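Local atomic coordinates of mucus binding protein (Lactobacillus reuteri, PDB entry 3I57), a protein that probably helps the bacterium adhere to mucus as a cell-wall-anchored surface protein, and through this repeat also binds immunoglobulins. Residues A[5-10]-A[68-73]; A[44-49]-A[73-78]; A[96-101]-A[143-148]. One frame throughout, in Å; residues are numbered along the deposited sequence.

Contact 1: residues A[5-10]-A[68-73]; sequences HVQYID and FYTVIF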
loop_
_atom_site.group_PDB
_atom_site.type_symbol
_atom_site.label_atom_id
_atom_site.label_comp_id
_atom_site.label_asym_id
_atom_site.label_seq_id
_atom_site.Cartn_x
_atom_site.Cartn_y
_atom_site.Cartn_z
ATOM N N HIS A 5 -24.073 17.835 -21.503
ATOM C CA HIS A 5 -23.169 16.698 -21.314
ATOM C C HIS A 5 -22.739 16.688 -19.872
ATOM O O HIS A 5 -22.188 17.657 -19.393
ATOM C CB HIS A 5 -21.924 16.874 -22.213
ATOM C CG HIS A 5 -22.260 17.224 -23.624
ATOM N ND1 HIS A 5 -22.736 16.289 -24.524
ATOM C CD2 HIS A 5 -22.225 18.402 -24.283
ATOM C CE1 HIS A 5 -22.965 16.880 -25.685
ATOM N NE2 HIS A 5 -22.661 18.163 -25.567
ATOM N N VAL A 6 -22.954 15.583 -19.179
ATOM C CA VAL A 6 -22.545 15.527 -17.781
ATOM C C VAL A 6 -21.365 14.590 -17.680
ATOM O O VAL A 6 -21.458 13.431 -18.058
ATOM C CB VAL A 6 -23.677 15.009 -16.889
ATOM C CG1 VAL A 6 -23.216 14.996 -15.437
ATOM C CG2 VAL A 6 -24.919 15.868 -17.071
ATOM N N GLN A 7 -20.246 15.099 -17.175
ATOM C CA GLN A 7 -18.989 14.356 -17.285
ATOM C C GLN A 7 -18.552 13.909 -15.906
ATOM O O GLN A 7 -18.350 14.730 -15.029
ATOM C CB GLN A 7 -17.908 15.237 -17.944
ATOM C CG GLN A 7 -18.320 15.626 -19.387
ATOM C CD GLN A 7 -17.512 16.781 -19.945
ATOM O OE1 GLN A 7 -17.013 16.745 -21.094
ATOM N NE2 GLN A 7 -17.376 17.808 -19.157
ATOM N N TYR A 8 -18.403 12.607 -15.740
ATOM C CA TYR A 8 -17.952 12.023 -14.472
ATOM C C TYR A 8 -16.422 11.863 -14.500
ATOM O O TYR A 8 -15.879 11.197 -15.388
ATOM C CB TYR A 8 -18.674 10.690 -14.226
ATOM C CG TYR A 8 -20.124 10.902 -13.934
ATOM C CD1 TYR A 8 -21.026 11.077 -14.978
ATOM C CD2 TYR A 8 -20.591 11.030 -12.630
ATOM C CE1 TYR A 8 -22.349 11.325 -14.745
ATOM C CE2 TYR A 8 -21.942 11.278 -12.372
ATOM C CZ TYR A 8 -22.813 11.433 -13.451
ATOM O OH TYR A 8 -24.149 11.669 -13.247
ATOM N N ILE A 9 -15.738 12.498 -13.551
ATOM C CA ILE A 9 -14.282 12.671 -13.633
ATOM C C ILE A 9 -13.547 12.117 -12.414
ATOM O O ILE A 9 -13.985 12.355 -11.296
ATOM C CB ILE A 9 -13.918 14.170 -13.696
ATOM C CG1 ILE A 9 -14.577 14.858 -14.904
ATOM C CG2 ILE A 9 -12.391 14.358 -13.776
ATOM C CD1 ILE A 9 -14.372 14.103 -16.140
ATOM N N ASP A 10 -12.425 11.420 -12.633
ATOM C CA ASP A 10 -11.493 11.098 -11.522
ATOM C C ASP A 10 -10.532 12.270 -11.418
ATOM O O ASP A 10 -9.672 12.483 -12.296
ATOM C CB ASP A 10 -10.717 9.806 -11.778
ATOM C CG ASP A 10 -9.680 9.500 -10.689
ATOM O OD1 ASP A 10 -9.269 10.409 -9.960
ATOM O OD2 ASP A 10 -9.284 8.330 -10.570
ATOM N N PHE A 68 -21.836 21.930 -20.561
ATOM C CA PHE A 68 -21.063 20.859 -19.934
ATOM C C PHE A 68 -21.055 21.008 -18.428
ATOM O O PHE A 68 -20.846 22.120 -17.922
ATOM C CB PHE A 68 -19.606 20.895 -20.450
ATOM C CG PHE A 68 -19.489 20.659 -21.946
ATOM C CD1 PHE A 68 -19.129 19.419 -22.435
ATOM C CD2 PHE A 68 -19.745 21.680 -22.857
ATOM C CE1 PHE A 68 -19.005 19.187 -23.834
ATOM C CE2 PHE A 68 -19.641 21.466 -24.247
ATOM C CZ PHE A 68 -19.276 20.236 -24.736
ATOM N N TYR A 69 -21.239 19.904 -17.699
ATOM C CA TYR A 69 -21.130 19.953 -16.245
ATOM C C TYR A 69 -20.337 18.762 -15.772
ATOM O O TYR A 69 -20.648 17.629 -16.160
ATOM C CB TYR A 69 -22.516 19.884 -15.609
ATOM C CG TYR A 69 -23.404 20.962 -16.122
ATOM C CD1 TYR A 69 -23.281 22.269 -15.651
ATOM C CD2 TYR A 69 -24.327 20.706 -17.137
ATOM C CE1 TYR A 69 -24.076 23.274 -16.144
ATOM C CE2 TYR A 69 -25.141 21.712 -17.618
ATOM C CZ TYR A 69 -25.006 22.987 -17.125
ATOM O OH TYR A 69 -25.819 23.991 -17.609
ATOM N N THR A 70 -19.342 19.011 -14.931
ATOM C CA THR A 70 -18.514 17.920 -14.391
ATOM C C THR A 70 -18.972 17.448 -13.000
ATOM O O THR A 70 -19.551 18.210 -12.199
ATOM C CB THR A 70 -17.022 18.315 -14.345
ATOM O OG1 THR A 70 -16.869 19.496 -13.554
ATOM C CG2 THR A 70 -16.470 18.590 -15.763
ATOM N N VAL A 71 -18.773 16.153 -12.739
ATOM C CA VAL A 71 -18.986 15.596 -11.424
ATOM C C VAL A 71 -17.644 14.980 -11.073
ATOM O O VAL A 71 -17.195 14.031 -11.718
ATOM C CB VAL A 71 -20.098 14.485 -11.402
ATOM C CG1 VAL A 71 -20.274 13.948 -9.991
ATOM C CG2 VAL A 71 -21.442 15.057 -11.860
ATOM N N ILE A 72 -16.990 15.535 -10.070
ATOM C CA ILE A 72 -15.584 15.228 -9.881
ATOM C C ILE A 72 -15.458 14.394 -8.615
ATOM O O ILE A 72 -16.049 14.727 -7.592
ATOM C CB ILE A 72 -14.714 16.520 -9.763
ATOM C CG1 ILE A 72 -14.746 17.323 -11.067
ATOM C CG2 ILE A 72 -13.233 16.174 -9.461
ATOM C CD1 ILE A 72 -14.144 18.736 -10.959
ATOM N N PHE A 73 -14.691 13.313 -8.704
ATOM C CA PHE A 73 -14.455 12.454 -7.554
ATOM C C PHE A 73 -12.992 12.405 -7.151
ATOM O O PHE A 73 -12.102 12.617 -7.972
ATOM C CB PHE A 73 -14.847 11.016 -7.895
ATOM C CG PHE A 73 -16.277 10.859 -8.298
ATOM C CD1 PHE A 73 -17.223 10.482 -7.371
ATOM C CD2 PHE A 73 -16.669 11.100 -9.597
ATOM C CE1 PHE A 73 -18.565 10.329 -7.747
ATOM C CE2 PHE A 73 -18.021 10.966 -9.982
ATOM C CZ PHE A 73 -18.949 10.585 -9.049
#

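Contact 2: residues A[44-49]-A[73-78]; sequences DGYELF and FKHHRE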
loop_
_atom_site.group_PDB
_atom_site.type_symbol
_atom_site.label_atom_id
_atom_site.label_comp_id
_atom_site.label_asym_id
_atom_site.label_seq_id
_atom_site.Cartn_x
_atom_site.Cartn_y
_atom_site.Cartn_z
ATOM N N ASP A 44 -17.610 2.009 -6.746
ATOM C CA ASP A 44 -16.327 1.560 -7.266
ATOM C C ASP A 44 -15.174 2.177 -6.460
ATOM O O ASP A 44 -14.048 2.165 -6.907
ATOM C CB ASP A 44 -16.150 1.917 -8.744
ATOM C CG ASP A 44 -17.170 1.210 -9.656
ATOM O OD1 ASP A 44 -17.731 0.208 -9.225
ATOM O OD2 ASP A 44 -17.378 1.653 -10.792
ATOM N N GLY A 45 -15.461 2.740 -5.301
ATOM C CA GLY A 45 -14.382 3.251 -4.454
ATOM C C GLY A 45 -14.192 4.740 -4.425
ATOM O O GLY A 45 -13.417 5.260 -3.614
ATOM N N TYR A 46 -14.866 5.446 -5.322
ATOM C CA TYR A 46 -14.705 6.895 -5.382
ATOM C C TYR A 46 -15.428 7.591 -4.255
ATOM O O TYR A 46 -16.287 7.013 -3.596
ATOM C CB TYR A 46 -15.218 7.434 -6.733
ATOM C CG TYR A 46 -14.306 7.063 -7.863
ATOM C CD1 TYR A 46 -13.176 7.831 -8.116
ATOM C CD2 TYR A 46 -14.535 5.930 -8.646
ATOM C CE1 TYR A 46 -12.308 7.513 -9.125
ATOM C CE2 TYR A 46 -13.656 5.602 -9.684
ATOM C CZ TYR A 46 -12.556 6.424 -9.911
ATOM O OH TYR A 46 -11.670 6.151 -10.915
ATOM N N GLU A 47 -15.079 8.859 -4.056
ATOM C CA GLU A 47 -15.755 9.717 -3.100
ATOM C C GLU A 47 -16.034 10.994 -3.847
ATOM O O GLU A 47 -15.123 11.559 -4.441
ATOM C CB GLU A 47 -14.796 10.015 -1.946
ATOM C CG GLU A 47 -15.412 10.759 -0.823
ATOM C CD GLU A 47 -14.635 10.516 0.449
ATOM O OE1 GLU A 47 -15.262 10.635 1.521
ATOM O OE2 GLU A 47 -13.420 10.172 0.355
ATOM N N LEU A 48 -17.277 11.464 -3.807
ATOM C CA LEU A 48 -17.611 12.736 -4.436
ATOM C C LEU A 48 -16.778 13.891 -3.881
ATOM O O LEU A 48 -16.707 14.091 -2.651
ATOM C CB LEU A 48 -19.103 13.039 -4.278
ATOM C CG LEU A 48 -19.595 14.354 -4.911
ATOM C CD1 LEU A 48 -19.470 14.367 -6.445
ATOM C CD2 LEU A 48 -21.019 14.641 -4.502
ATOM N N PHE A 49 -16.153 14.653 -4.783
ATOM C CA PHE A 49 -15.422 15.867 -4.403
ATOM C C PHE A 49 -16.222 17.123 -4.735
ATOM O O PHE A 49 -16.432 18.008 -3.889
ATOM C CB PHE A 49 -14.057 15.870 -5.118
ATOM C CG PHE A 49 -13.250 17.122 -4.895
ATOM C CD1 PHE A 49 -12.705 17.389 -3.654
ATOM C CD2 PHE A 49 -13.028 18.020 -5.934
ATOM C CE1 PHE A 49 -11.949 18.547 -3.447
ATOM C CE2 PHE A 49 -12.269 19.178 -5.730
ATOM C CZ PHE A 49 -11.730 19.425 -4.463
ATOM N N PHE A 73 -14.691 13.313 -8.704
ATOM C CA PHE A 73 -14.455 12.454 -7.554
ATOM C C PHE A 73 -12.992 12.405 -7.151
ATOM O O PHE A 73 -12.102 12.617 -7.972
ATOM C CB PHE A 73 -14.847 11.016 -7.895
ATOM C CG PHE A 73 -16.277 10.859 -8.298
ATOM C CD1 PHE A 73 -17.223 10.482 -7.371
ATOM C CD2 PHE A 73 -16.669 11.100 -9.597
ATOM C CE1 PHE A 73 -18.565 10.329 -7.747
ATOM C CE2 PHE A 73 -18.021 10.966 -9.982
ATOM C CZ PHE A 73 -18.949 10.585 -9.049
ATOM N N LYS A 74 -12.746 12.067 -5.889
ATOM C CA LYS A 74 -11.420 11.632 -5.475
ATOM C C LYS A 74 -11.486 10.151 -5.119
ATOM O O LYS A 74 -12.555 9.527 -5.198
ATOM C CB LYS A 74 -10.917 12.472 -4.286
ATOM C CG LYS A 74 -10.790 13.939 -4.584
ATOM C CD LYS A 74 -10.337 14.700 -3.312
ATOM C CE LYS A 74 -9.706 16.047 -3.649
ATOM N NZ LYS A 74 -8.676 15.877 -4.711
ATOM N N HIS A 75 -10.360 9.574 -4.715
ATOM C CA HIS A 75 -10.385 8.146 -4.336
ATOM C C HIS A 75 -10.679 8.051 -2.836
ATOM O O HIS A 75 -9.996 8.710 -2.045
ATOM C CB HIS A 75 -9.025 7.504 -4.598
ATOM C CG HIS A 75 -8.629 7.452 -6.038
ATOM N ND1 HIS A 75 -7.602 6.648 -6.496
ATOM C CD2 HIS A 75 -9.135 8.080 -7.129
ATOM C CE1 HIS A 75 -7.482 6.802 -7.803
ATOM N NE2 HIS A 75 -8.396 7.670 -8.210
ATOM N N HIS A 76 -11.684 7.278 -2.452
ATOM C CA HIS A 76 -11.927 7.036 -1.040
ATOM C C HIS A 76 -10.778 6.209 -0.433
ATOM O O HIS A 76 -10.295 5.248 -1.041
ATOM C CB HIS A 76 -13.277 6.333 -0.808
ATOM C CG HIS A 76 -13.571 6.151 0.641
ATOM N ND1 HIS A 76 -13.857 7.216 1.473
ATOM C CD2 HIS A 76 -13.467 5.064 1.442
ATOM C CE1 HIS A 76 -13.993 6.775 2.711
ATOM N NE2 HIS A 76 -13.771 5.473 2.718
ATOM N N ARG A 77 -10.324 6.607 0.753
ATOM C CA ARG A 77 -9.253 5.902 1.450
ATOM C C ARG A 77 -9.667 5.475 2.842
ATOM O O ARG A 77 -10.527 6.103 3.465
ATOM C CB ARG A 77 -7.997 6.774 1.510
ATOM C CG ARG A 77 -7.355 6.955 0.120
ATOM C CD ARG A 77 -6.149 7.886 0.100
ATOM N NE ARG A 77 -5.532 7.836 -1.224
ATOM C CZ ARG A 77 -5.949 8.566 -2.257
ATOM N NH1 ARG A 77 -6.961 9.406 -2.103
ATOM N NH2 ARG A 77 -5.354 8.445 -3.433
ATOM N N GLU A 78 -9.051 4.403 3.323
ATOM C CA GLU A 78 -9.291 3.927 4.675
ATOM C C GLU A 78 -7.982 3.389 5.249
ATOM O O GLU A 78 -7.197 2.740 4.558
ATOM C CB GLU A 78 -10.370 2.843 4.692
ATOM C CG GLU A 78 -10.086 1.673 3.748
ATOM C CD GLU A 78 -11.162 0.584 3.797
ATOM O OE1 GLU A 78 -12.228 0.790 3.169
ATOM O OE2 GLU A 78 -10.933 -0.473 4.450
HETATM O O HOH W 1 -11.167 9.331 1.815
#

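Contact 3: residues A[96-101]-A[143-148]; sequences LTETVH and QSYKAL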
loop_
_atom_site.group_PDB
_atom_site.type_symbol
_atom_site.label_atom_id
_atom_site.label_comp_id
_atom_site.label_asym_id
_atom_site.label_seq_id
_atom_site.Cartn_x
_atom_site.Cartn_y
_atom_site.Cartn_z
ATOM N N LEU A 96 12.969 -10.980 8.631
ATOM C CA LEU A 96 14.390 -11.102 8.333
ATOM C C LEU A 96 14.991 -12.263 9.130
ATOM O O LEU A 96 14.508 -12.596 10.213
ATOM C CB LEU A 96 15.147 -9.830 8.709
ATOM C CG LEU A 96 14.677 -8.505 8.114
ATOM C CD1 LEU A 96 15.686 -7.410 8.496
ATOM C CD2 LEU A 96 14.604 -8.633 6.604
ATOM N N THR A 97 16.068 -12.839 8.600
ATOM C CA THR A 97 16.676 -14.005 9.216
ATOM C C THR A 97 18.139 -13.740 9.563
ATOM O O THR A 97 18.917 -13.246 8.735
ATOM C CB THR A 97 16.606 -15.235 8.267
ATOM O OG1 THR A 97 15.243 -15.560 8.015
ATOM C CG2 THR A 97 17.303 -16.460 8.873
ATOM N N GLU A 98 18.509 -14.057 10.802
ATOM C CA GLU A 98 19.900 -13.974 11.206
ATOM C C GLU A 98 20.494 -15.379 11.033
ATOM O O GLU A 98 19.858 -16.357 11.417
ATOM C CB GLU A 98 19.999 -13.527 12.666
ATOM C CG GLU A 98 21.347 -13.915 13.281
ATOM C CD GLU A 98 21.432 -13.554 14.757
ATOM O OE1 GLU A 98 20.507 -13.962 15.492
ATOM O OE2 GLU A 98 22.433 -12.894 15.149
ATOM N N THR A 99 21.692 -15.481 10.441
ATOM C CA THR A 99 22.348 -16.782 10.240
ATOM C C THR A 99 23.715 -16.739 10.891
ATOM O O THR A 99 24.511 -15.829 10.609
ATOM C CB THR A 99 22.567 -17.076 8.739
ATOM O OG1 THR A 99 21.301 -17.084 8.093
ATOM C CG2 THR A 99 23.211 -18.447 8.539
ATOM N N VAL A 100 23.973 -17.714 11.756
ATOM C CA VAL A 100 25.273 -17.861 12.391
ATOM C C VAL A 100 25.928 -19.159 11.953
ATOM O O VAL A 100 25.364 -20.251 12.125
ATOM C CB VAL A 100 25.163 -17.862 13.906
ATOM C CG1 VAL A 100 26.583 -17.989 14.541
ATOM C CG2 VAL A 100 24.409 -16.604 14.396
ATOM N N HIS A 101 27.098 -19.014 11.351
ATOM C CA HIS A 101 27.930 -20.131 10.961
ATOM C C HIS A 101 28.899 -20.466 12.090
ATOM O O HIS A 101 29.276 -19.598 12.895
ATOM C CB HIS A 101 28.753 -19.776 9.706
ATOM C CG HIS A 101 27.935 -19.380 8.519
ATOM N ND1 HIS A 101 26.934 -20.174 7.999
ATOM C CD2 HIS A 101 28.008 -18.290 7.717
ATOM C CE1 HIS A 101 26.423 -19.587 6.928
ATOM N NE2 HIS A 101 27.044 -18.432 6.750
ATOM N N GLN A 143 14.393 -4.626 15.544
ATOM C CA GLN A 143 13.948 -5.800 16.284
ATOM C C GLN A 143 15.148 -6.669 16.633
ATOM O O GLN A 143 16.064 -6.829 15.820
ATOM C CB GLN A 143 12.954 -6.630 15.461
ATOM C CG GLN A 143 11.593 -5.955 15.202
ATOM C CD GLN A 143 10.705 -5.972 16.459
ATOM O OE1 GLN A 143 10.807 -5.090 17.328
ATOM N NE2 GLN A 143 9.852 -6.979 16.570
ATOM N N SER A 144 15.127 -7.252 17.832
ATOM C CA SER A 144 16.252 -8.104 18.269
ATOM C C SER A 144 15.951 -9.591 18.051
ATOM O O SER A 144 14.813 -10.054 18.224
ATOM C CB SER A 144 16.626 -7.794 19.726
ATOM O OG SER A 144 15.483 -7.955 20.540
ATOM N N TYR A 145 16.977 -10.329 17.630
ATOM C CA TYR A 145 16.859 -11.757 17.387
ATOM C C TYR A 145 16.954 -12.431 18.723
ATOM O O TYR A 145 17.536 -11.865 19.638
ATOM C CB TYR A 145 18.011 -12.241 16.473
ATOM C CG TYR A 145 17.865 -11.669 15.076
ATOM C CD1 TYR A 145 17.036 -12.283 14.150
ATOM C CD2 TYR A 145 18.518 -10.496 14.704
ATOM C CE1 TYR A 145 16.874 -11.767 12.874
ATOM C CE2 TYR A 145 18.370 -9.969 13.402
ATOM C CZ TYR A 145 17.537 -10.622 12.508
ATOM O OH TYR A 145 17.362 -10.122 11.227
ATOM N N LYS A 146 16.350 -13.606 18.835
ATOM C CA LYS A 146 16.537 -14.456 20.018
ATOM C C LYS A 146 18.045 -14.715 20.164
ATOM O O LYS A 146 18.747 -14.838 19.161
ATOM C CB LYS A 146 15.814 -15.780 19.795
ATOM C CG LYS A 146 15.721 -16.636 21.053
ATOM C CD LYS A 146 15.242 -18.048 20.726
ATOM C CE LYS A 146 15.294 -18.918 21.983
ATOM N NZ LYS A 146 14.725 -18.202 23.169
ATOM N N ALA A 147 18.539 -14.797 21.397
ATOM C CA ALA A 147 19.941 -15.174 21.615
ATOM C C ALA A 147 20.255 -16.571 21.112
ATOM O O ALA A 147 19.520 -17.531 21.370
ATOM C CB ALA A 147 20.328 -15.035 23.109
ATOM N N LEU A 148 21.368 -16.692 20.397
ATOM C CA LEU A 148 21.793 -17.994 19.886
ATOM C C LEU A 148 23.045 -18.456 20.613
ATOM O O LEU A 148 24.064 -17.790 20.592
ATOM C CB LEU A 148 22.068 -17.905 18.386
ATOM C CG LEU A 148 20.877 -17.439 17.555
ATOM C CD1 LEU A 148 21.194 -17.482 16.065
ATOM C CD2 LEU A 148 19.629 -18.290 17.871
HETATM O O HOH W 2 20.711 -13.307 18.105
#

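Contact 1: residues A[5-10]-A[68-73]
Five backbone hydrogen bonds hold strand 5-10 parallel to strand 68-73. The odd residues of the first strand do the bonding: the carbonyls of His5, Gln7 and Ile9 accept from Tyr69, Val71 and Phe73, while the N-H groups of Gln7 and Ile9 give to Tyr69 and Val71. The shortest runs from Val71 N to Gln7 O, 2.7 Å. All five are nearly straight.

Ring contacts lie on both faces. His5 and Phe68 point the same way, and His5 CD2 sits 3.3 Å from Phe68 CE1, above the Phe68 ring near its rim; the two planes are 33° apart. The imidazole is held at both nitrogens, by Asp66 and Asp21. On the other face, Tyr8 and Phe73 meet edge by edge, with Tyr8 CD2 3.7 Å from Phe73 CE2.

Aliphatic packing centres on Val71. Its CG2 lies off-centre over the Tyr8 ring in a CH-pi contact and also reaches Val6 CG1 at 4.0 Å.

Strand 15-24 pairs with strand 2-10 on its other side, and strand 46-51 pairs with strand 67-80. Helix 35-43 packs on the Val71 and Phe73 face through Ile38, as in a beta-grasp fold.

Contact 2: residues A[44-49]-A[73-78]
Glu47 OE2 is gripped by two hydrogen bonds. Glu47 OE2 takes one from His76 ND1 at 3.2 Å and the other from a water at 2.8 Å. The His76 N-H points to the oxygen nearly in its own ring plane, but it meets the carboxylate from above, 65° out of that plane. The water also accepts from Arg77 N, so it ties the carboxylate to the backbone just past His76. Glu47 reaches there with CG anti to its backbone N and an extended chain. The negative carboxylate would probably favour a protonated His76.

The backbones pair antiparallel. Glu47 and Lys74 exchange two hydrogen bonds, each 2.8 Å between N and O, and His76 N gives a third to Gly45 O.

Lys74 and Phe49 form a cation-pi pair. Lys74 CE lies over the Phe49 ring, 3.3 Å from Phe49 CD1, and a bend at chi4 (-49°) sets NZ over the same face.

Tyr46 is wedged between two other aromatic residues. Tyr46 CD1 touches Phe73 CB at 3.6 Å, and Tyr46 CE1 meets His75 CD2 at 3.8 Å. Tyr46 and His75 run side by side with their planes at 89°. Asp10 is hydrogen-bonded to both their polar ends, and His75 also bonds to Asp127.

Gly45, with positive phi, is the C-prime residue of a Schellman motif that ends helix 35-43. The chain then enters strand 46-51 at once. This is a helix-to-strand turn within the beta-grasp fold of the mucin binding domain.

Contact 3: residues A[96-101]-A[143-148]
Tyr145 and Glu98 make the tight part of this contact. Glu98 CB sits over the centre of the Tyr145 ring, 3.5 Å from the centroid and 10° off the normal, a close CH-pi contact. Glu98 CG lies anti to the backbone N (chi1 159°), and the extended chain carries the carboxylate on past the root of the ring. There Glu98 OE1 comes to 3.2 Å from Tyr145 CB. At the far end of the tyrosine, Tyr145 OH lies 3.4 Å from Leu96 CB, and Leu96 O sits at the ring edge, near its plane. The hydroxyl is hydrogen-bonded to Ser167 OG. An alanine at Tyr145 would remove the ring and its hydroxyl, and would probably loosen the packing against Glu98 and Leu96 and cost Ser167 this partner.

The other side is looser. Val100 CG2 and Leu148 CD1 pass each other at 3.7 Å, and their side chains run in opposite directions. Between this pair and the tyrosine, a water lies 2.7 Å from both Glu98 OE1 and Lys146 O and may link them. Lys146 itself is exposed and adds almost nothing but this carbonyl.

The two backbones do not pair as strands here. The contact instead joins strand 93-104 to the connection between strands 142-144 and 148-149. Its chemistry is mixed: a buried carboxylate has its aliphatic stem against an aromatic face and a water close to Glu98 OE1, which may ease the cost of burying the charge.

Contacts 1 and 2 lie in the mucin binding domain and contact 3 in the Muc B2-like domain. The first two touch, their centres 14 Å apart. They share Phe73 and strand 67-80, which has strand 2-10 beside it in contact 1 and strand 46-51 in contact 2. Their segments alternate along the chain, so together they knit the first domain. Contact 3 comes later, on the opposite side of the chain's centre. Its centre is 56 Å from that of contact 1 and 43 Å from that of contact 2. Strand 67-80 pairs with strand 112-127, which also pairs with strand 93-104. Continuous beta pairing thus joins the two domains into one elongated repeat.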